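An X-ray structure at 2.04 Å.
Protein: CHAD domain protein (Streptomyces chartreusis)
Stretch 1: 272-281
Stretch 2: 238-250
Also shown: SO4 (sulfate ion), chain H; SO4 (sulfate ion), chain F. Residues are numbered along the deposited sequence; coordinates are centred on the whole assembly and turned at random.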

# COMPACT_ATOMS: atom_id res chain seq x y z
N PRO A 272 14.62 9.39 -4.78
CA PRO A 272 15.36 10.66 -4.84
C PRO A 272 14.79 11.74 -3.94
O PRO A 272 15.56 12.48 -3.34
CB PRO A 272 15.24 11.06 -6.33
CG PRO A 272 14.09 10.26 -6.88
CD PRO A 272 14.12 8.98 -6.11
N GLN A 273 13.47 11.81 -3.85
CA GLN A 273 12.83 12.75 -2.93
C GLN A 273 13.14 12.53 -1.47
O GLN A 273 12.96 13.44 -0.68
CB GLN A 273 11.32 12.73 -3.09
CG GLN A 273 10.87 13.27 -4.43
CD GLN A 273 9.37 13.43 -4.51
OE1 GLN A 273 8.73 13.96 -3.59
NE2 GLN A 273 8.79 12.99 -5.62
N ASP A 274 13.62 11.36 -1.07
CA ASP A 274 14.03 11.19 0.33
C ASP A 274 15.07 12.24 0.75
O ASP A 274 15.05 12.69 1.90
CB ASP A 274 14.61 9.79 0.60
CG ASP A 274 13.51 8.70 0.74
OD1 ASP A 274 12.34 8.95 0.46
OD2 ASP A 274 13.85 7.58 1.10
N ALA A 275 15.99 12.61 -0.15
CA ALA A 275 17.14 13.45 0.26
C ALA A 275 16.69 14.83 0.76
O ALA A 275 17.09 15.24 1.82
CB ALA A 275 18.22 13.56 -0.83
N PRO A 276 15.82 15.52 0.03
CA PRO A 276 15.39 16.82 0.60
C PRO A 276 14.67 16.73 1.96
O PRO A 276 14.85 17.61 2.80
CB PRO A 276 14.45 17.38 -0.47
CG PRO A 276 14.38 16.36 -1.59
CD PRO A 276 15.50 15.39 -1.40
N TRP A 277 13.87 15.70 2.17
CA TRP A 277 13.21 15.43 3.46
C TRP A 277 14.19 15.14 4.61
O TRP A 277 14.03 15.62 5.74
CB TRP A 277 12.25 14.27 3.32
CG TRP A 277 11.07 14.65 2.54
CD1 TRP A 277 10.91 14.58 1.19
CD2 TRP A 277 9.86 15.19 3.05
NE1 TRP A 277 9.68 15.03 0.83
CE2 TRP A 277 9.01 15.43 1.96
CE3 TRP A 277 9.41 15.50 4.32
CZ2 TRP A 277 7.76 15.94 2.10
CZ3 TRP A 277 8.14 16.02 4.46
CH2 TRP A 277 7.34 16.23 3.37
N HIS A 278 15.21 14.37 4.29
CA HIS A 278 16.25 14.09 5.27
C HIS A 278 17.10 15.28 5.58
O HIS A 278 17.55 15.44 6.72
CB HIS A 278 17.09 12.88 4.87
CG HIS A 278 16.29 11.60 4.88
ND1 HIS A 278 16.69 10.45 4.23
CD2 HIS A 278 15.07 11.33 5.40
CE1 HIS A 278 15.77 9.51 4.40
NE2 HIS A 278 14.77 10.02 5.10
N GLN A 279 17.29 16.15 4.58
CA GLN A 279 17.93 17.45 4.86
C GLN A 279 17.07 18.35 5.76
O GLN A 279 17.56 18.95 6.70
CB GLN A 279 18.25 18.17 3.54
CG GLN A 279 19.16 19.37 3.71
CD GLN A 279 20.42 19.03 4.50
OE1 GLN A 279 20.96 17.90 4.40
NE2 GLN A 279 20.91 19.98 5.28
N VAL A 280 15.80 18.43 5.49
CA VAL A 280 14.91 19.11 6.40
C VAL A 280 14.95 18.52 7.82
O VAL A 280 14.94 19.27 8.78
CB VAL A 280 13.50 19.18 5.81
CG1 VAL A 280 12.44 19.49 6.85
CG2 VAL A 280 13.49 20.24 4.71
N ARG A 281 15.04 17.21 7.96
CA ARG A 281 15.17 16.58 9.30
C ARG A 281 16.38 17.17 10.00
O ARG A 281 16.32 17.56 11.14
CB ARG A 281 15.39 15.07 9.18
CG ARG A 281 15.37 14.32 10.50
CD ARG A 281 15.55 12.81 10.30
NE ARG A 281 16.00 12.21 11.54
CZ ARG A 281 17.28 12.09 11.87
NH1 ARG A 281 18.23 12.47 11.04
NH2 ARG A 281 17.61 11.56 13.03
S SO4 H . 10.59 8.96 -3.59
O1 SO4 H . 11.31 9.65 -4.71
O2 SO4 H . 11.42 9.25 -2.37
O3 SO4 H . 9.28 9.55 -3.32
O4 SO4 H . 10.38 7.50 -3.95
S SO4 F . 21.13 10.52 13.98
O1 SO4 F . 22.27 11.09 14.76
O2 SO4 F . 19.95 10.43 14.85
O3 SO4 F . 20.79 11.36 12.76
O4 SO4 F . 21.52 9.14 13.62
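Stretch 2 (238-250) RLTDAVAALPLIT

Stretch 2 opens in the last part of a helix that starts earlier in the chain, then continues as an extended segment from L246 to I249. Its helix lies nearly antiparallel to helix 274-281 of stretch 1. The axes cross at -158° and approach to 9.7 Å. No hydrogen bond joins the stretches; the contact is mostly apolar.

V280 faces A242, with their CA atoms 6.3 Å apart. The side chain of A242 is a single CB, and V280 CG2 lies 3.6 Å from A242 CB. V280 is t (chi1 162°). This rotamer puts V280 CG1 3.9 Å from V243 CG2 and 4.2 Å from L239 CD1. L239 starts sideways, but its t,p conformation brings its end nearer V280.

L246 follows the helix and points toward stretch 1. The m,t conformation of L246 places L246 CD1 over one face of the W277 ring, 3.7 Å from the centroid of the six-membered ring and 7° off the normal, a CH-pi contact. L246 CD2 lies 3.9 Å from P276 CB. W277 leaves its backbone sideways; chi1 -72° (m) and chi2 89° bring the end of the indole nearer stretch 2. W277 CZ2 also meets I249 CD1 at 4.1 Å, although I249 is poorly ordered. Q273, m,t, extends to P247, with Q273 OE1 3.9 Å from P247 CG. L248 points away.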

# COMPACT_ATOMS: atom_id res chain seq x y z
N ARG A 238 16.90 28.97 7.41
CA ARG A 238 17.38 27.84 6.56
C ARG A 238 16.37 26.66 6.56
O ARG A 238 16.07 26.08 5.49
CB ARG A 238 18.76 27.41 6.98
CG ARG A 238 19.80 28.40 6.61
CD ARG A 238 21.17 27.91 6.99
NE ARG A 238 21.47 27.82 8.42
CZ ARG A 238 22.04 28.79 9.15
NH1 ARG A 238 22.28 30.00 8.62
NH2 ARG A 238 22.37 28.59 10.43
N LEU A 239 15.78 26.39 7.72
CA LEU A 239 14.75 25.34 7.84
C LEU A 239 13.47 25.70 7.01
O LEU A 239 13.00 24.95 6.16
CB LEU A 239 14.40 25.17 9.33
CG LEU A 239 13.14 24.33 9.63
CD1 LEU A 239 13.34 22.92 9.04
CD2 LEU A 239 12.83 24.25 11.12
N THR A 240 12.91 26.87 7.29
CA THR A 240 11.66 27.29 6.67
C THR A 240 11.82 27.43 5.14
O THR A 240 10.91 27.10 4.40
CB THR A 240 11.14 28.60 7.31
OG1 THR A 240 12.12 29.63 7.14
CG2 THR A 240 10.91 28.45 8.82
N ASP A 241 12.98 27.90 4.65
CA ASP A 241 13.19 27.96 3.20
C ASP A 241 13.25 26.56 2.60
O ASP A 241 12.74 26.34 1.50
CB ASP A 241 14.47 28.67 2.86
CG ASP A 241 14.46 30.13 3.28
OD1 ASP A 241 13.39 30.71 3.58
OD2 ASP A 241 15.56 30.67 3.39
N ALA A 242 13.89 25.62 3.30
CA ALA A 242 13.94 24.24 2.81
C ALA A 242 12.58 23.57 2.80
O ALA A 242 12.24 22.87 1.84
CB ALA A 242 14.95 23.40 3.62
N VAL A 243 11.80 23.81 3.84
CA VAL A 243 10.47 23.29 3.85
C VAL A 243 9.64 23.83 2.66
O VAL A 243 8.99 23.04 1.94
CB VAL A 243 9.77 23.58 5.18
CG1 VAL A 243 8.27 23.27 5.05
CG2 VAL A 243 10.44 22.75 6.30
N ALA A 244 9.67 25.16 2.46
CA ALA A 244 9.00 25.82 1.29
C ALA A 244 9.35 25.16 -0.03
O ALA A 244 8.53 25.07 -0.91
CB ALA A 244 9.36 27.32 1.22
N ALA A 245 10.57 24.68 -0.15
CA ALA A 245 11.02 23.99 -1.35
C ALA A 245 10.58 22.52 -1.47
O ALA A 245 10.80 21.93 -2.51
CB ALA A 245 12.53 24.09 -1.45
N LEU A 246 9.95 21.93 -0.45
CA LEU A 246 9.37 20.57 -0.62
C LEU A 246 8.01 20.58 -1.35
O LEU A 246 7.17 21.47 -1.13
CB LEU A 246 9.10 19.89 0.73
CG LEU A 246 10.19 19.82 1.76
CD1 LEU A 246 9.62 19.31 3.09
CD2 LEU A 246 11.30 18.95 1.22
N PRO A 247 7.72 19.51 -2.11
CA PRO A 247 6.38 19.30 -2.75
C PRO A 247 5.18 19.10 -1.78
O PRO A 247 5.35 18.48 -0.74
CB PRO A 247 6.57 18.04 -3.58
CG PRO A 247 8.06 17.77 -3.62
CD PRO A 247 8.68 18.44 -2.43
N LEU A 248 4.00 19.61 -2.12
CA LEU A 248 2.75 19.37 -1.33
C LEU A 248 2.33 17.88 -1.40
O LEU A 248 2.81 17.14 -2.26
CB LEU A 248 1.63 20.29 -1.87
CG LEU A 248 0.21 20.32 -1.26
CD1 LEU A 248 0.01 21.49 -0.30
CD2 LEU A 248 -0.86 20.38 -2.36
N ILE A 249 1.46 17.43 -0.49
CA ILE A 249 0.85 16.08 -0.55
C ILE A 249 -0.67 16.16 -0.25
O ILE A 249 -1.10 16.98 0.57
CB ILE A 249 1.48 15.08 0.46
CG1 ILE A 249 3.00 15.00 0.31
CG2 ILE A 249 0.89 13.68 0.31
CD1 ILE A 249 3.70 15.82 1.36
N THR A 250 -1.45 15.31 -0.93
CA THR A 250 -2.86 15.02 -0.56
C THR A 250 -3.32 13.72 -1.21
O THR A 250 -2.52 12.83 -1.46
CB THR A 250 -3.85 16.16 -0.92
OG1 THR A 250 -3.21 17.10 -1.80
CG2 THR A 250 -4.35 16.88 0.35